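Local structure of CpuTA1 (Curtobacterium pusillum, 5K3W) at residues A[3-8]-A[105-110]; A[113-118]-A[133-138]; A[203-208]-A[253-258]. The protein binds pyridoxal-5'-phosphate and is probably a class IV aminotransferase-family protein that assembles as a dimer. All coordinates share one frame; numbering follows the deposited sequence.

Contact 1: A[3-8]-A[105-110]. With GAB (3-aminobenzoic acid), chain D.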
loop_
_atom_site.group_PDB
_atom_site.type_symbol
_atom_site.label_atom_id
_atom_site.label_comp_id
_atom_site.label_asym_id
_atom_site.label_seq_id
_atom_site.Cartn_x
_atom_site.Cartn_y
_atom_site.Cartn_z
ATOM N N ARG A 3 -22.070 3.729 -16.464
ATOM C CA ARG A 3 -21.454 4.449 -17.576
ATOM C C ARG A 3 -20.085 3.871 -17.906
ATOM O O ARG A 3 -19.813 3.520 -19.057
ATOM C CB ARG A 3 -21.347 5.937 -17.249
ATOM C CG ARG A 3 -20.925 6.821 -18.416
ATOM C CD ARG A 3 -20.686 8.227 -17.897
ATOM N NE ARG A 3 -19.590 8.241 -16.930
ATOM C CZ ARG A 3 -19.418 9.168 -15.991
ATOM N NH1 ARG A 3 -20.279 10.169 -15.879
ATOM N NH2 ARG A 3 -18.386 9.087 -15.155
ATOM N N ALA A 4 -19.228 3.737 -16.894
ATOM C CA ALA A 4 -17.888 3.192 -17.063
ATOM C C ALA A 4 -17.917 1.760 -17.587
ATOM O O ALA A 4 -18.862 1.003 -17.356
ATOM C CB ALA A 4 -17.129 3.236 -15.734
ATOM N N THR A 5 -16.862 1.394 -18.306
ATOM C CA THR A 5 -16.658 0.041 -18.797
ATOM C C THR A 5 -15.696 -0.665 -17.859
ATOM O O THR A 5 -14.767 -0.043 -17.333
ATOM C CB THR A 5 -16.074 0.031 -20.214
ATOM O OG1 THR A 5 -17.011 0.585 -21.138
ATOM C CG2 THR A 5 -15.750 -1.386 -20.642
ATOM N N LEU A 6 -15.928 -1.959 -17.648
ATOM C CA LEU A 6 -15.045 -2.802 -16.859
ATOM C C LEU A 6 -14.747 -4.076 -17.638
ATOM O O LEU A 6 -15.661 -4.706 -18.183
ATOM C CB LEU A 6 -15.666 -3.161 -15.488
ATOM C CG LEU A 6 -14.825 -4.172 -14.668
ATOM C CD1 LEU A 6 -13.461 -3.607 -14.265
ATOM C CD2 LEU A 6 -15.557 -4.673 -13.460
ATOM N N LEU A 7 -13.474 -4.463 -17.669
ATOM C CA LEU A 7 -13.044 -5.717 -18.267
ATOM C C LEU A 7 -12.298 -6.517 -17.216
ATOM O O LEU A 7 -11.355 -6.010 -16.597
ATOM C CB LEU A 7 -12.149 -5.482 -19.486
ATOM C CG LEU A 7 -12.824 -4.853 -20.711
ATOM C CD1 LEU A 7 -11.852 -3.966 -21.433
ATOM C CD2 LEU A 7 -13.353 -5.919 -21.659
ATOM N N THR A 8 -12.745 -7.745 -16.990
ATOM C CA THR A 8 -11.991 -8.701 -16.202
ATOM C C THR A 8 -10.916 -9.301 -17.086
ATOM O O THR A 8 -11.226 -9.846 -18.148
ATOM C CB THR A 8 -12.904 -9.799 -15.683
ATOM O OG1 THR A 8 -13.964 -9.212 -14.937
ATOM C CG2 THR A 8 -12.130 -10.760 -14.791
ATOM N N ARG A 105 -17.007 3.969 -25.776
ATOM C CA ARG A 105 -17.464 4.943 -26.757
ATOM C C ARG A 105 -18.686 4.454 -27.520
ATOM O O ARG A 105 -19.526 5.263 -27.925
ATOM C CB ARG A 105 -16.324 5.299 -27.718
ATOM C CG ARG A 105 -15.300 6.247 -27.096
ATOM C CD ARG A 105 -13.896 6.055 -27.665
ATOM N NE ARG A 105 -13.811 6.395 -29.083
ATOM C CZ ARG A 105 -13.765 7.641 -29.541
ATOM N NH1 ARG A 105 -13.802 8.657 -28.694
ATOM N NH2 ARG A 105 -13.698 7.875 -30.844
ATOM N N SER A 106 -18.825 3.150 -27.721
ATOM C CA SER A 106 -19.969 2.702 -28.497
ATOM C C SER A 106 -21.258 2.870 -27.707
ATOM O O SER A 106 -22.326 3.049 -28.306
ATOM C CB SER A 106 -19.787 1.253 -28.954
ATOM O OG SER A 106 -19.947 0.356 -27.884
ATOM N N ARG A 107 -21.174 2.844 -26.374
ATOM C CA ARG A 107 -22.332 3.079 -25.519
ATOM C C ARG A 107 -22.532 4.550 -25.183
ATOM O O ARG A 107 -23.671 5.028 -25.169
ATOM C CB ARG A 107 -22.197 2.285 -24.213
ATOM C CG ARG A 107 -22.273 0.791 -24.387
ATOM C CD ARG A 107 -22.167 0.077 -23.051
ATOM N NE ARG A 107 -20.935 0.390 -22.331
ATOM C CZ ARG A 107 -20.880 1.143 -21.239
ATOM N NH1 ARG A 107 -21.988 1.659 -20.728
ATOM N NH2 ARG A 107 -19.723 1.368 -20.650
ATOM N N ASN A 108 -21.455 5.278 -24.893
ATOM C CA ASN A 108 -21.550 6.646 -24.391
ATOM C C ASN A 108 -21.228 7.693 -25.439
ATOM O O ASN A 108 -21.279 8.886 -25.129
ATOM C CB ASN A 108 -20.622 6.829 -23.184
ATOM C CG ASN A 108 -20.917 5.840 -22.091
ATOM O OD1 ASN A 108 -22.002 5.856 -21.521
ATOM N ND2 ASN A 108 -19.969 4.954 -21.802
ATOM N N GLY A 109 -20.924 7.276 -26.668
ATOM C CA GLY A 109 -20.414 8.156 -27.701
ATOM C C GLY A 109 -18.996 8.583 -27.374
ATOM O O GLY A 109 -18.373 8.109 -26.426
ATOM N N ASP A 110 -18.478 9.495 -28.184
ATOM C CA ASP A 110 -17.207 10.107 -27.838
ATOM C C ASP A 110 -17.459 11.492 -27.248
ATOM O O ASP A 110 -18.595 11.874 -26.937
ATOM C CB ASP A 110 -16.248 10.138 -29.032
ATOM C CG ASP A 110 -16.875 10.690 -30.295
ATOM O OD1 ASP A 110 -17.623 11.698 -30.216
ATOM O OD2 ASP A 110 -16.588 10.117 -31.375
HETATM C "C1'" GAB D . -25.137 5.849 -17.291
HETATM O "O1'" GAB D . -25.122 5.688 -18.542
HETATM O "O2'" GAB D . -25.533 4.924 -16.494
HETATM C C1 GAB D . -24.659 7.224 -16.811
HETATM C C2 GAB D . -24.394 7.494 -15.465
HETATM C C3 GAB D . -23.955 8.758 -15.089
HETATM C C4 GAB D . -23.785 9.744 -16.051
HETATM C C5 GAB D . -24.047 9.472 -17.385
HETATM C C6 GAB D . -24.481 8.214 -17.773
HETATM N N3 GAB D . -23.696 9.063 -13.695
#

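Contact 2: A[113-118]-A[133-138]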
loop_
_atom_site.group_PDB
_atom_site.type_symbol
_atom_site.label_atom_id
_atom_site.label_comp_id
_atom_site.label_asym_id
_atom_site.label_seq_id
_atom_site.Cartn_x
_atom_site.Cartn_y
_atom_site.Cartn_z
ATOM N N GLU A 113 -12.430 13.871 -22.076
ATOM C CA GLU A 113 -11.207 13.151 -21.763
ATOM C C GLU A 113 -11.563 11.927 -20.930
ATOM O O GLU A 113 -12.265 12.037 -19.919
ATOM C CB GLU A 113 -10.229 14.045 -21.002
ATOM C CG GLU A 113 -10.041 15.440 -21.567
ATOM C CD GLU A 113 -9.015 16.267 -20.780
ATOM O OE1 GLU A 113 -8.426 15.747 -19.795
ATOM O OE2 GLU A 113 -8.805 17.451 -21.155
ATOM N N LEU A 114 -11.104 10.761 -21.358
ATOM C CA LEU A 114 -11.306 9.553 -20.577
ATOM C C LEU A 114 -9.975 9.087 -20.013
ATOM O O LEU A 114 -8.906 9.608 -20.348
ATOM C CB LEU A 114 -11.924 8.435 -21.418
ATOM C CG LEU A 114 -13.040 8.779 -22.397
ATOM C CD1 LEU A 114 -13.321 7.546 -23.235
ATOM C CD2 LEU A 114 -14.297 9.239 -21.676
ATOM N N PHE A 115 -10.055 8.077 -19.159
ATOM C CA PHE A 115 -8.863 7.384 -18.707
ATOM C C PHE A 115 -9.157 5.886 -18.636
ATOM O O PHE A 115 -10.308 5.449 -18.531
ATOM C CB PHE A 115 -8.365 7.935 -17.346
ATOM C CG PHE A 115 -9.259 7.604 -16.201
ATOM C CD1 PHE A 115 -10.403 8.347 -15.960
ATOM C CD2 PHE A 115 -8.980 6.522 -15.379
ATOM C CE1 PHE A 115 -11.252 8.036 -14.911
ATOM C CE2 PHE A 115 -9.809 6.206 -14.321
ATOM C CZ PHE A 115 -10.961 6.969 -14.090
ATOM N N ALA A 116 -8.089 5.109 -18.736
ATOM C CA ALA A 116 -8.107 3.675 -18.538
ATOM C C ALA A 116 -7.212 3.379 -17.352
ATOM O O ALA A 116 -6.125 3.955 -17.222
ATOM C CB ALA A 116 -7.612 2.932 -19.781
ATOM N N LYS A 117 -7.683 2.514 -16.468
ATOM C CA LYS A 117 -6.921 2.118 -15.295
ATOM C C LYS A 117 -6.688 0.617 -15.351
ATOM O O LYS A 117 -7.636 -0.155 -15.532
ATOM C CB LYS A 117 -7.640 2.507 -13.997
ATOM C CG LYS A 117 -6.921 1.983 -12.738
ATOM C CD LYS A 117 -7.233 2.807 -11.493
ATOM C CE LYS A 117 -6.307 4.006 -11.394
ATOM N NZ LYS A 117 -6.564 4.802 -10.158
ATOM N N LEU A 118 -5.431 0.213 -15.205
ATOM C CA LEU A 118 -5.045 -1.191 -15.233
ATOM C C LEU A 118 -4.662 -1.613 -13.824
ATOM O O LEU A 118 -3.853 -0.942 -13.173
ATOM C CB LEU A 118 -3.874 -1.434 -16.195
ATOM C CG LEU A 118 -4.010 -1.217 -17.709
ATOM C CD1 LEU A 118 -4.549 0.171 -18.077
ATOM C CD2 LEU A 118 -2.655 -1.469 -18.404
ATOM N N TRP A 133 -7.700 -6.375 -13.990
ATOM C CA TRP A 133 -8.872 -5.627 -14.403
ATOM C C TRP A 133 -8.443 -4.416 -15.215
ATOM O O TRP A 133 -7.351 -3.875 -15.034
ATOM C CB TRP A 133 -9.691 -5.148 -13.203
ATOM C CG TRP A 133 -10.309 -6.225 -12.400
ATOM C CD1 TRP A 133 -11.493 -6.847 -12.650
ATOM C CD2 TRP A 133 -9.799 -6.789 -11.189
ATOM N NE1 TRP A 133 -11.750 -7.784 -11.674
ATOM C CE2 TRP A 133 -10.726 -7.771 -10.763
ATOM C CE3 TRP A 133 -8.647 -6.573 -10.427
ATOM C CZ2 TRP A 133 -10.541 -8.535 -9.600
ATOM C CZ3 TRP A 133 -8.459 -7.338 -9.269
ATOM C CH2 TRP A 133 -9.407 -8.305 -8.871
ATOM N N VAL A 134 -9.334 -3.978 -16.092
ATOM C CA VAL A 134 -9.219 -2.699 -16.776
ATOM C C VAL A 134 -10.574 -2.029 -16.678
ATOM O O VAL A 134 -11.595 -2.661 -16.970
ATOM C CB VAL A 134 -8.824 -2.857 -18.263
ATOM C CG1 VAL A 134 -8.704 -1.478 -18.937
ATOM C CG2 VAL A 134 -7.544 -3.638 -18.413
ATOM N N PHE A 135 -10.598 -0.757 -16.300
ATOM C CA PHE A 135 -11.827 -0.003 -16.499
ATOM C C PHE A 135 -11.544 1.333 -17.172
ATOM O O PHE A 135 -10.459 1.906 -17.048
ATOM C CB PHE A 135 -12.620 0.188 -15.187
ATOM C CG PHE A 135 -11.908 0.968 -14.116
ATOM C CD1 PHE A 135 -12.048 2.347 -14.036
ATOM C CD2 PHE A 135 -11.156 0.316 -13.152
ATOM C CE1 PHE A 135 -11.427 3.069 -13.021
ATOM C CE2 PHE A 135 -10.527 1.027 -12.146
ATOM C CZ PHE A 135 -10.661 2.406 -12.080
ATOM N N VAL A 136 -12.534 1.797 -17.920
ATOM C CA VAL A 136 -12.486 3.053 -18.655
ATOM C C VAL A 136 -13.615 3.945 -18.149
ATOM O O VAL A 136 -14.721 3.470 -17.882
ATOM C CB VAL A 136 -12.625 2.809 -20.175
ATOM C CG1 VAL A 136 -12.676 4.125 -20.923
ATOM C CG2 VAL A 136 -11.477 1.915 -20.686
ATOM N N ASP A 137 -13.345 5.236 -18.020
ATOM C CA ASP A 137 -14.377 6.126 -17.515
ATOM C C ASP A 137 -13.949 7.559 -17.780
ATOM O O ASP A 137 -12.796 7.834 -18.129
ATOM C CB ASP A 137 -14.636 5.900 -16.026
ATOM C CG ASP A 137 -15.909 6.574 -15.541
ATOM O OD1 ASP A 137 -16.709 7.019 -16.394
ATOM O OD2 ASP A 137 -16.125 6.635 -14.307
ATOM N N GLU A 138 -14.902 8.469 -17.604
ATOM C CA GLU A 138 -14.636 9.887 -17.783
ATOM C C GLU A 138 -13.665 10.377 -16.719
ATOM O O GLU A 138 -13.742 9.979 -15.553
ATOM C CB GLU A 138 -15.942 10.675 -17.721
ATOM C CG GLU A 138 -15.963 11.866 -18.647
ATOM C CD GLU A 138 -17.368 12.394 -18.895
ATOM O OE1 GLU A 138 -17.515 13.281 -19.770
ATOM O OE2 GLU A 138 -18.320 11.920 -18.225
#

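Contact 3: A[203-208]-A[253-258]. With PLP (pyridoxal-5'-phosphate), chain C.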
loop_
_atom_site.group_PDB
_atom_site.type_symbol
_atom_site.label_atom_id
_atom_site.label_comp_id
_atom_site.label_asym_id
_atom_site.label_seq_id
_atom_site.Cartn_x
_atom_site.Cartn_y
_atom_site.Cartn_z
ATOM N N GLY A 203 17.940 14.850 1.345
ATOM C CA GLY A 203 17.674 16.177 0.829
ATOM C C GLY A 203 17.518 16.311 -0.670
ATOM O O GLY A 203 17.711 17.415 -1.192
ATOM N N TYR A 204 17.151 15.250 -1.384
ATOM C CA TYR A 204 16.988 15.316 -2.834
ATOM C C TYR A 204 15.516 15.348 -3.226
ATOM O O TYR A 204 14.720 14.531 -2.750
ATOM C CB TYR A 204 17.680 14.145 -3.524
ATOM C CG TYR A 204 19.181 14.243 -3.460
ATOM C CD1 TYR A 204 19.877 15.120 -4.288
ATOM C CD2 TYR A 204 19.905 13.474 -2.562
ATOM C CE1 TYR A 204 21.258 15.222 -4.220
ATOM C CE2 TYR A 204 21.281 13.557 -2.497
ATOM C CZ TYR A 204 21.952 14.431 -3.323
ATOM O OH TYR A 204 23.321 14.505 -3.241
ATOM N N ALA A 205 15.169 16.297 -4.092
ATOM C CA ALA A 205 13.846 16.324 -4.692
ATOM C C ALA A 205 13.590 15.004 -5.395
ATOM O O ALA A 205 14.437 14.522 -6.151
ATOM C CB ALA A 205 13.732 17.491 -5.678
ATOM N N LEU A 206 12.426 14.405 -5.127
ATOM C CA LEU A 206 12.101 13.100 -5.690
ATOM C C LEU A 206 10.987 13.183 -6.723
ATOM O O LEU A 206 11.247 13.179 -7.927
ATOM C CB LEU A 206 11.706 12.121 -4.585
ATOM C CG LEU A 206 12.798 11.699 -3.596
ATOM C CD1 LEU A 206 12.215 10.734 -2.582
ATOM C CD2 LEU A 206 14.009 11.068 -4.306
ATOM N N GLU A 207 9.746 13.238 -6.266
ATOM C CA GLU A 207 8.575 13.190 -7.137
ATOM C C GLU A 207 7.367 13.584 -6.295
ATOM O O GLU A 207 7.475 13.823 -5.087
ATOM C CB GLU A 207 8.386 11.800 -7.758
ATOM C CG GLU A 207 7.711 10.749 -6.847
ATOM C CD GLU A 207 7.829 9.313 -7.397
ATOM O OE1 GLU A 207 7.769 9.146 -8.639
ATOM O OE2 GLU A 207 7.998 8.352 -6.595
ATOM N N GLY A 208 6.217 13.663 -6.944
ATOM C CA GLY A 208 4.966 13.816 -6.248
ATOM C C GLY A 208 4.363 12.459 -5.960
ATOM O O GLY A 208 4.767 11.442 -6.526
ATOM N N ARG A 253 18.987 14.418 -13.553
ATOM C CA ARG A 253 20.055 14.564 -12.574
ATOM C C ARG A 253 19.464 14.538 -11.173
ATOM O O ARG A 253 18.243 14.504 -10.986
ATOM C CB ARG A 253 20.830 15.856 -12.809
ATOM C CG ARG A 253 19.949 17.066 -12.761
ATOM C CD ARG A 253 20.554 18.140 -11.883
ATOM N NE ARG A 253 21.794 18.657 -12.444
ATOM C CZ ARG A 253 22.291 19.852 -12.149
ATOM N NH1 ARG A 253 21.640 20.641 -11.301
ATOM N NH2 ARG A 253 23.426 20.261 -12.707
ATOM N N ARG A 254 20.358 14.532 -10.192
ATOM C CA ARG A 254 19.967 14.744 -8.812
ATOM C C ARG A 254 19.770 16.227 -8.567
ATOM O O ARG A 254 20.631 17.043 -8.907
ATOM C CB ARG A 254 21.012 14.193 -7.859
ATOM C CG ARG A 254 21.222 12.737 -8.055
ATOM C CD ARG A 254 21.860 12.066 -6.855
ATOM N NE ARG A 254 22.196 10.712 -7.260
ATOM C CZ ARG A 254 23.205 10.424 -8.076
ATOM N NH1 ARG A 254 23.976 11.407 -8.538
ATOM N NH2 ARG A 254 23.444 9.162 -8.419
ATOM N N ILE A 255 18.636 16.565 -7.976
ATOM C CA ILE A 255 18.243 17.935 -7.720
ATOM C C ILE A 255 18.015 18.050 -6.220
ATOM O O ILE A 255 17.028 17.525 -5.690
ATOM C CB ILE A 255 16.986 18.303 -8.516
ATOM C CG1 ILE A 255 17.239 18.023 -10.004
ATOM C CG2 ILE A 255 16.562 19.745 -8.248
ATOM C CD1 ILE A 255 16.045 18.273 -10.905
ATOM N N SER A 256 18.935 18.698 -5.525
ATOM C CA SER A 256 18.738 18.908 -4.096
ATOM C C SER A 256 17.502 19.772 -3.859
ATOM O O SER A 256 17.113 20.586 -4.703
ATOM C CB SER A 256 19.967 19.577 -3.481
ATOM O OG SER A 256 19.983 20.963 -3.789
ATOM N N ALA A 257 16.872 19.585 -2.696
ATOM C CA ALA A 257 15.751 20.446 -2.328
ATOM C C ALA A 257 16.127 21.922 -2.396
ATOM O O ALA A 257 15.274 22.767 -2.681
ATOM C CB ALA A 257 15.248 20.094 -0.925
ATOM N N ASP A 258 17.398 22.252 -2.158
ATOM C CA ASP A 258 17.832 23.641 -2.266
ATOM C C ASP A 258 17.724 24.146 -3.700
ATOM O O ASP A 258 17.159 25.218 -3.948
ATOM C CB ASP A 258 19.259 23.783 -1.751
ATOM C CG ASP A 258 19.466 25.072 -0.986
ATOM O OD1 ASP A 258 18.450 25.657 -0.545
ATOM O OD2 ASP A 258 20.633 25.501 -0.819
HETATM N N1 PLP C . 4.947 9.374 -9.630
HETATM C C2 PLP C . 4.020 8.503 -9.137
HETATM C C2A PLP C . 4.159 7.940 -7.735
HETATM C C3 PLP C . 2.957 8.122 -9.934
HETATM O O3 PLP C . 2.032 7.215 -9.397
HETATM C C4 PLP C . 2.843 8.616 -11.211
HETATM C C4A PLP C . 1.697 8.267 -12.122
HETATM C C5 PLP C . 3.764 9.490 -11.703
HETATM C C6 PLP C . 4.828 9.862 -10.899
HETATM C C5A PLP C . 3.608 10.049 -13.114
HETATM O O4P PLP C . 3.567 9.036 -14.102
HETATM P P PLP C . 2.752 9.254 -15.455
HETATM O O1P PLP C . 3.144 10.560 -16.109
HETATM O O2P PLP C . 1.263 9.237 -15.205
HETATM O O3P PLP C . 3.089 8.149 -16.423
HETATM O O HOH W 1 16.662 14.356 -7.157
#

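Contact 1: A[3-8]-A[105-110]
The guanidinium of Arg107 has the amide nitrogen of its own neighbour, Asn108, over one face, while its edge is given to strand 5-9 and the residues just before it. In that plane Arg107 NH2 donates to Thr5 OG1 at 2.9 Å. The same Arg107 NH2 donates to Arg3 O at 2.7 Å. A bend at chi3 (-58°) turns the chain to present this edge. Asn108 adds a second grip: its ND2 donates to Arg3 O at 3.1 Å, so one carbonyl oxygen takes two firm bonds, both from donors above its plane. The OD1 of Asn108 rests 3.4 Å from Arg3 CG, and the amide stands 83° to the Arg3 guanidinium. Arg3 starts out pointing away from helix 90-108, yet its CG, anti to the backbone N, still meets Asn108, and NH2 forms a salt bridge with Asp137 OD1. Arg3 CB and CD run along 3-aminobenzoic acid, Arg3 CD coming to 3.6 Å from its C5. Asp103 completes the polar cluster, forming a salt bridge with Arg107 NE and a hydrogen bond with Thr5 OG1. The C-terminal end of helix 90-108 thus fastens the chain entering the first strand by polar bonds, and the Asp103 carboxylate probably offsets the charge of Arg107.

Contact 2: A[113-118]-A[133-138]
Phe135 and Lys117 stand side by side and point the same way, so that the aliphatic part of the lysine lies along the phenyl ring. Lys117 CB sits over one face of that ring, offset toward the rim, 3.9 Å from the centroid in a CH-pi contact. The chain leaves with CG anti to the backbone N and runs on past the ring, Lys117 CD reaching to 3.5 Å from Phe135 CZ before the bend at chi3 (-85°) carries the ammonium end away. Phe115 meets the same aromatic group obliquely, its CE2 lying 3.8 Å from Phe135 CE1. Both phenylalanines hold CG in the crowded position between the backbone N and the carbonyl carbon (chi1 70° in Phe115, 62° in Phe135). The Phe115 ring also turns an edge toward the backbone of the partner strand, with Phe115 CE1 3.2 Å from Glu138 O in the ring plane.

This is the pairing of a beta hairpin, strands 114-121 and 131-138, in the middle of the six-stranded antiparallel sheet that belongs to the smaller domain of the class IV fold. Hydrogen-bonded pairs Phe115-Asp137 and Lys117-Phe135 alternate with non-hydrogen-bonded ones. The bond from Phe115 N to Asp137 O (2.9 Å) lies nearly along the C=O axis, as does that from Lys117 N to Phe135 O.

Ala116, Val136, Leu118 and Val134 occupy the reverse face, where Ala116 CB touches Val136 CG2 at 4.1 Å and Leu118 CG faces Val134 CG2 at 4.3 Å. Helix 90-108 packs on that face, with Trp93 against both Leu118 and Val134. On the face carrying the phenylalanines, the second subunit approaches instead: its Thr45 lies on Phe135 and its Arg51 on Lys117.

Contact 3: A[203-208]-A[253-258]
The loop that follows strand 195-199 runs into the pyridoxal-5'-phosphate pocket, and its outer end is tied to the connection between strand 250-253 and helix 257-261. Two backbone bonds flank the single bridge of Tyr204 with Ser256. Ala257 N donates almost straight to Gly203 O (2.8 Å, 172° at the hydrogen), in the carbonyl plane, and Ala205 N donates to Ile255 O at 2.7 Å, nearly along its C=O axis. A water extends the tie, giving its proton to Ala205 O and accepting from Ile255 N. Ser256 is the N-cap of helix 257-261: its OG, held between the backbone N and the carbonyl carbon, caps Glu259 N.

Of the side chains, Tyr204 meets Arg254 obliquely. Its CE1 lies 3.8 Å from Arg254 CB, while Arg254 CD passes over one ring face near the rim; ring and guanidinium planes are 65° apart. Ala205 CB touches Ile255 O at 3.3 Å and packs against Ile255 CB.

Beyond these bonds the loop delivers Glu207 to the cofactor. Glu207 OE1 stands 3.0 Å from PLP N1, and it accepts a hydrogen bond from Leu231 N, which helps to position the carboxylate. A carboxylate so close to the pyridine nitrogen would favour the protonated ring, as in relatives of this fold, and so probably tunes the cofactor electronically.

Overall arrangement
Contacts 1, 2 and 3 follow one another in series along the chain, each closing before the next opens. Contacts 1 and 2 are neighbours, their centres about 9 Å apart: strands 5-9 and 131-138 lie side by side in the same six-stranded antiparallel sheet, and helix 90-108, which contact 1 joins to that sheet, is followed, after a short loop, by strand 114-121 of contact 2. Contact 3 lies across the chain's centre, about 40 Å from contact 1 and 31 Å from contact 2 between centres, among the mixed sheets of the other part of the fold. The pyridoxal-5'-phosphate site sits between, reached by the loop of contact 3, with the side chain of Lys117 in contact 2 about 9 Å from the cofactor.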